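Local coordinates for transcriptional regulator, MarR/EmrR family (Clostridium acetobutylicum, PDB 3JW4), which probably binds DNA as a winged helix-turn-helix dimer and regulates transcription, at the interface of chains A and B. Residues are numbered along the deposited sequence; one frame, centred on the assembly and turned at random. Chains: chain A/B, Transcriptional regulator, MarR/EmrR family.

Contacts 1 and 2 lie side by side in the two-fold interface of the dimer, the centres of their C-alpha atoms about 8 Å apart. A:Ile22, on helix 14-25 of chain A, belongs to both: it meets the first helix of chain B in contact 1 and the last helix, 131-146, in contact 2. Contact 1 adds the end of helix 105-124, so N- and C-terminal helices of both chains interlock, as is typical of MarR dimers. Symmetry repeats each contact with the chains exchanged. This joint between the subunits would be expected to influence the spacing of their DNA-binding lobes.

Contact 1: the interface of chains A and B. Residues chain A 22, 26, 122, 125; chain B 15-16, 19-20.
A:Glu122, near the end of helix 105-124, caps the first turn of chain B's helix 14-35 at B:Tyr15 and B:Ser16. A:Glu122 CB stands 4.2 Å from B:Ser16 OG. From there the chain leaves with CG anti to the backbone N (chi1 171°) and bends at chi2 (81°), bringing the carboxylate to the helix start. CD lies against B:Tyr15 CB, and the carboxylate is turned 31° from the tyrosine ring plane. At the tip, A:Glu122 OE2 accepts the backbone N-H of B:Tyr15 on its syn lone pair, N to OE2 2.8 Å. OE1 takes the next amide likewise, B:Ser16 N to A:Glu122 OE1 2.9 Å. The B:Ser16 hydroxyl OG also donates to A:Glu122 OE1, at 2.8 Å, arriving nearly in line with its C-O bond. Three bonds thus fix the carboxylate's rotation, and the N-terminal helix dipole would probably stabilise its negative charge.

Apolar contacts lie beside this cap. A:Ile125 CD1 packs on B:Tyr15 CB at 3.6 Å, while its CG2 approaches ring atom CD2. Farther along B helix 14-35, B:Ser16 CA and B:Arg20 CG meet A:Leu26 CD1, and A:Ile22 and B:Ile19 cross at about a right angle. Their meeting point is methyl to methyl, A:Ile22 CG2 to B:Ile19 CD1, 4.1 Å.

Contact 2: the interface of chains A and B. Residues chain A 18, 21-22, 25; chain B 141, 144-145, 148.
Helix 14-25 of chain A presents A:Leu18, A:Ser21, A:Ile22 and A:Lys25 to the last turns of B helix 131-146 and the C-terminal B:Met148, with the facing residues of both helices in helical backbone conformation. B:Asn145 is the polar centre. Its CG stands anti to the backbone N (chi1 -175°), directing the side-chain amide towards A:Ser21 and A:Lys25. The amide oxygen OD1 accepts two bonds from opposite faces of its plane. The A:Ser21 hydroxyl OG donates to B:Asn145 OD1 at 2.7 Å, tilted 30° from the carbonyl plane. The side-chain amino group NZ of A:Lys25 comes in above the other face, 2.9 Å from B:Asn145 OD1 and 63° out of that plane, so it does not follow a lone pair. A:Lys25 NZ also donates to the backbone carbonyl B:Asn145 O at 2.8 Å, joining side chain and main chain of one residue through the lysine. If charged, as expected for a lysine, it may polarise both carbonyls.

Beyond CG the A:Lys25 chain is extended, and its CD rests 3.8 Å from CG of the selenomethionine B:Met148. A:Ile22 fills the apolar side of the contact: CG1 lies on B:Asn145 CB, while CD1 touches both B:Val144 CG1 and B:Leu141 CD2. Its CG2 also faces the selenium of B:Met148. One turn earlier, A:Leu18 forks over chain B. Branch CD2 covers B:Asn145 CB and approaches the amide nitrogen ND2, whereas the other methyl, A:Leu18 CD1, sits 3.9 Å from B:Leu141 CB.

Contact 1: the interface of chains A and B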
# COMPACT_ATOMS: atom_id res chain seq x y z
N ILE A 22 4.82 5.88 3.82
CA ILE A 22 4.45 5.72 5.20
C ILE A 22 3.35 4.66 5.33
O ILE A 22 3.43 3.78 6.19
CB ILE A 22 3.99 7.04 5.87
CG1 ILE A 22 5.13 8.05 5.92
CG2 ILE A 22 3.43 6.77 7.25
CD1 ILE A 22 4.65 9.51 6.10
N LEU A 26 3.44 1.12 7.62
CA LEU A 26 2.52 0.82 8.75
C LEU A 26 2.32 -0.70 8.93
O LEU A 26 1.89 -1.15 9.98
CB LEU A 26 1.16 1.51 8.60
CG LEU A 26 1.20 3.05 8.68
CD1 LEU A 26 -0.16 3.65 8.28
CD2 LEU A 26 1.61 3.53 10.03
N GLU A 122 1.26 3.07 15.65
CA GLU A 122 0.61 4.38 15.74
C GLU A 122 1.41 5.30 16.65
O GLU A 122 1.64 6.47 16.34
CB GLU A 122 -0.82 4.22 16.26
CG GLU A 122 -1.54 5.52 16.62
CD GLU A 122 -2.13 6.25 15.44
OE1 GLU A 122 -2.05 5.75 14.29
OE2 GLU A 122 -2.66 7.36 15.68
N ILE A 125 4.57 7.00 15.20
CA ILE A 125 4.44 8.05 14.18
C ILE A 125 4.90 9.40 14.73
O ILE A 125 5.41 10.23 13.97
CB ILE A 125 2.98 8.18 13.66
CG1 ILE A 125 2.64 6.95 12.79
CG2 ILE A 125 2.78 9.46 12.85
CD1 ILE A 125 1.15 6.70 12.59
N TYR B 15 -3.96 8.47 13.44
CA TYR B 15 -3.06 8.87 12.36
C TYR B 15 -3.00 7.82 11.25
O TYR B 15 -3.09 8.16 10.06
CB TYR B 15 -1.62 9.05 12.84
CG TYR B 15 -1.28 10.24 13.71
CD1 TYR B 15 -1.63 11.54 13.36
CD2 TYR B 15 -0.50 10.06 14.85
CE1 TYR B 15 -1.24 12.65 14.20
CE2 TYR B 15 -0.15 11.13 15.67
CZ TYR B 15 -0.50 12.43 15.32
OH TYR B 15 -0.10 13.45 16.16
N SER B 16 -2.84 6.55 11.65
CA SER B 16 -2.75 5.45 10.71
C SER B 16 -4.02 5.33 9.87
O SER B 16 -3.96 5.08 8.67
CB SER B 16 -2.54 4.13 11.44
OG SER B 16 -1.32 4.12 12.11
N ILE B 19 -3.89 8.25 7.28
CA ILE B 19 -2.86 7.98 6.31
C ILE B 19 -3.31 6.88 5.32
O ILE B 19 -3.15 7.05 4.10
CB ILE B 19 -1.51 7.62 6.98
CG1 ILE B 19 -0.91 8.85 7.66
CG2 ILE B 19 -0.52 7.08 5.94
CD1 ILE B 19 0.11 8.56 8.81
N ARG B 20 -3.92 5.81 5.82
CA ARG B 20 -4.36 4.72 4.90
C ARG B 20 -5.58 5.12 4.07
O ARG B 20 -5.71 4.72 2.93
CB ARG B 20 -4.75 3.47 5.69
CG ARG B 20 -3.63 2.87 6.50
CD ARG B 20 -4.18 1.81 7.46
NE ARG B 20 -3.73 0.46 7.11
CZ ARG B 20 -3.04 -0.34 7.93
NH1 ARG B 20 -2.71 0.04 9.18
NH2 ARG B 20 -2.70 -1.56 7.51

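Contact 2: the interface of chains A and B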
# COMPACT_ATOMS: atom_id res chain seq x y z
N LEU A 18 5.21 10.35 -0.17
CA LEU A 18 5.33 10.20 1.29
C LEU A 18 4.13 9.45 1.92
O LEU A 18 4.30 8.61 2.79
CB LEU A 18 5.51 11.56 1.94
CG LEU A 18 6.85 12.24 1.58
CD1 LEU A 18 6.83 13.72 1.96
CD2 LEU A 18 7.99 11.48 2.26
N SER A 21 4.48 5.67 1.04
CA SER A 21 5.62 5.05 1.67
C SER A 21 5.35 4.85 3.15
O SER A 21 5.55 3.74 3.70
CB SER A 21 6.90 5.89 1.38
OG SER A 21 7.94 5.56 2.27
N ILE A 22 4.82 5.88 3.82
CA ILE A 22 4.45 5.72 5.20
C ILE A 22 3.35 4.66 5.33
O ILE A 22 3.43 3.78 6.19
CB ILE A 22 3.99 7.04 5.87
CG1 ILE A 22 5.13 8.05 5.92
CG2 ILE A 22 3.43 6.77 7.25
CD1 ILE A 22 4.65 9.51 6.10
N LYS A 25 4.93 1.37 5.24
CA LYS A 25 5.64 1.08 6.49
C LYS A 25 4.72 0.76 7.69
O LYS A 25 5.20 0.19 8.67
CB LYS A 25 6.56 2.23 6.85
CG LYS A 25 7.71 2.36 5.90
CD LYS A 25 8.43 3.63 6.13
CE LYS A 25 9.64 3.74 5.24
NZ LYS A 25 10.34 5.02 5.50
N LEU B 141 5.69 15.11 7.16
CA LEU B 141 5.66 13.81 6.50
C LEU B 141 7.09 13.33 6.18
O LEU B 141 7.38 12.13 6.27
CB LEU B 141 4.79 13.81 5.24
CG LEU B 141 3.27 13.98 5.37
CD1 LEU B 141 2.68 14.11 3.96
CD2 LEU B 141 2.65 12.88 6.12
N VAL B 144 8.27 11.96 9.54
CA VAL B 144 7.62 10.71 9.90
C VAL B 144 8.21 9.56 9.07
O VAL B 144 8.55 8.51 9.59
CB VAL B 144 6.10 10.76 9.66
CG1 VAL B 144 5.50 9.35 9.76
CG2 VAL B 144 5.44 11.77 10.59
N ASN B 145 8.28 9.76 7.77
CA ASN B 145 8.80 8.75 6.86
C ASN B 145 10.27 8.40 7.21
O ASN B 145 10.62 7.23 7.22
CB ASN B 145 8.67 9.21 5.42
CG ASN B 145 9.09 8.15 4.42
OD1 ASN B 145 8.57 7.03 4.43
ND2 ASN B 145 10.04 8.51 3.55
N MSE B 148 10.77 5.95 10.42
CA MSE B 148 10.37 4.54 10.41
C MSE B 148 10.89 3.85 9.16
O MSE B 148 10.92 2.62 9.14
CB MSE B 148 8.84 4.40 10.52
CG MSE B 148 8.04 5.26 9.55
SE MSE B 148 6.11 5.39 9.96
CE MSE B 148 6.19 5.32 11.91